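Type 3 secretion system pilotin (Salmonella typhimurium, PDB 6XFJ) pilots the secretin InvG to its proper place in the outer membrane during assembly of the type III secretion injectisome. Local coordinates at the interface of chains A and B. Coordinates in Å, arbitrary orientation; residue numbers count along the deposited sequence, not the author numbering. Chains: chain A/B, Type 3 secretion system pilotin.

The interface of chains A and B. Residues chain A 26, 58, 66-68, 71; chain B 19, 29, 67.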
loop_
_atom_site.group_PDB
_atom_site.type_symbol
_atom_site.label_atom_id
_atom_site.label_comp_id
_atom_site.label_asym_id
_atom_site.label_seq_id
_atom_site.Cartn_x
_atom_site.Cartn_y
_atom_site.Cartn_z
ATOM N N THR A 26 -2.555 1.774 -4.834
ATOM C CA THR A 26 -1.673 2.845 -4.334
ATOM C C THR A 26 -1.985 4.184 -5.003
ATOM O O THR A 26 -2.045 5.222 -4.289
ATOM C CB THR A 26 -0.210 2.425 -4.529
ATOM O OG1 THR A 26 0.049 1.342 -3.631
ATOM C CG2 THR A 26 0.799 3.514 -4.237
ATOM N N LEU A 58 8.841 6.457 5.495
ATOM C CA LEU A 58 8.991 5.185 4.769
ATOM C C LEU A 58 10.292 4.486 5.172
ATOM O O LEU A 58 10.427 3.284 4.898
ATOM C CB LEU A 58 8.939 5.395 3.254
ATOM C CG LEU A 58 7.548 5.818 2.760
ATOM C CD1 LEU A 58 7.661 6.072 1.274
ATOM C CD2 LEU A 58 6.526 4.748 3.094
ATOM N N LEU A 66 2.760 -0.485 6.246
ATOM C CA LEU A 66 1.691 0.503 6.055
ATOM C C LEU A 66 1.535 0.878 4.589
ATOM O O LEU A 66 2.367 0.747 3.721
ATOM C CB LEU A 66 2.010 1.763 6.869
ATOM C CG LEU A 66 2.207 1.517 8.369
ATOM C CD1 LEU A 66 2.345 2.850 9.073
ATOM C CD2 LEU A 66 1.046 0.710 8.965
ATOM N N SER A 67 0.286 1.290 4.274
ATOM C CA SER A 67 -0.098 1.667 2.896
ATOM C C SER A 67 0.397 3.052 2.584
ATOM O O SER A 67 0.818 3.835 3.481
ATOM C CB SER A 67 -1.590 1.641 2.669
ATOM O OG SER A 67 -2.151 2.677 3.463
ATOM N N ILE A 68 0.314 3.475 1.324
ATOM C CA ILE A 68 0.687 4.847 0.981
ATOM C C ILE A 68 -0.256 5.839 1.676
ATOM O O ILE A 68 0.138 6.896 2.088
ATOM C CB ILE A 68 0.766 5.076 -0.524
ATOM C CG1 ILE A 68 1.543 6.339 -0.809
ATOM C CG2 ILE A 68 -0.619 5.142 -1.177
ATOM C CD1 ILE A 68 1.860 6.621 -2.248
ATOM N N THR A 71 0.837 6.143 5.350
ATOM C CA THR A 71 2.162 6.809 5.527
ATOM C C THR A 71 2.088 8.290 5.138
ATOM O O THR A 71 2.746 9.120 5.775
ATOM C CB THR A 71 3.247 6.016 4.817
ATOM O OG1 THR A 71 2.961 5.786 3.456
ATOM C CG2 THR A 71 3.531 4.680 5.457
ATOM N N PHE B 19 6.764 5.623 -3.266
ATOM C CA PHE B 19 6.353 4.463 -2.467
ATOM C C PHE B 19 6.672 3.175 -3.238
ATOM O O PHE B 19 7.107 2.165 -2.672
ATOM C CB PHE B 19 4.846 4.572 -2.233
ATOM C CG PHE B 19 4.286 3.534 -1.308
ATOM C CD1 PHE B 19 3.667 2.384 -1.804
ATOM C CD2 PHE B 19 4.289 3.720 0.072
ATOM C CE1 PHE B 19 3.086 1.480 -0.951
ATOM C CE2 PHE B 19 3.719 2.792 0.925
ATOM C CZ PHE B 19 3.134 1.648 0.415
ATOM N N GLN B 29 6.356 -5.848 1.042
ATOM C CA GLN B 29 5.273 -6.292 1.941
ATOM C C GLN B 29 4.746 -7.656 1.486
ATOM O O GLN B 29 4.489 -8.541 2.317
ATOM C CB GLN B 29 4.156 -5.267 1.900
ATOM C CG GLN B 29 4.485 -4.035 2.735
ATOM C CD GLN B 29 3.472 -2.931 2.569
ATOM O OE1 GLN B 29 2.404 -3.158 2.020
ATOM N NE2 GLN B 29 3.752 -1.723 3.037
ATOM N N SER B 67 -2.895 -1.563 3.161
ATOM C CA SER B 67 -1.706 -1.984 2.402
ATOM C C SER B 67 -1.865 -3.347 1.778
ATOM O O SER B 67 -2.762 -4.125 2.168
ATOM C CB SER B 67 -0.498 -1.962 3.300
ATOM O OG SER B 67 -0.569 -3.031 4.219
#
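In the two-fold helical dimer of the pilotin InvH, B:Phe19 from helix 8-22 packs against the start of helix 68-81 of chain A, at A:Ile68. The chain holds the C-terminal part of the lipoprotein. CB of A:Ile68 sits over the centre of the phenyl ring, 3.8 Å from its centroid, in a CH-pi contact. With chi1 at -174°, CG of B:Phe19 points away from the backbone N, and chi2 of -98° turns the ring face to A:Ile68. The isoleucine side chain crosses the phenylalanine at a slant, and its CD1 meets B:Phe19 CB at 3.6 Å. Two flanks of the ring have apolar neighbours. A:Leu58 CD2 lies 3.9 Å from B:Phe19 CD2, the two side chains crossing at about a right angle. A:Thr26 CG2 lies 3.9 Å from B:Phe19 CD1, beyond the opposite rim and on the side of A:Ile68. The carbonyl O of A:Leu66 lies in the ring plane at the edge, 3.5 Å from B:Phe19 CZ. The same oxygen accepts a hydrogen bond from the extended side chain of B:Gln29, with NE2 2.9 Å from A:Leu66 O. The donor stands above the carbonyl plane, 41° out of it, while the oxygen lies close to the glutamine amide plane. Near the two-fold axis A:Ser67 and B:Ser67 pack by their carbons, A:Ser67 CB 3.6 Å from B:Ser67 CA. Within chain A, A:Thr71 OG1 donates to A:Ser67 O, 2.9 Å away, bridging the first turn of helix 68-81.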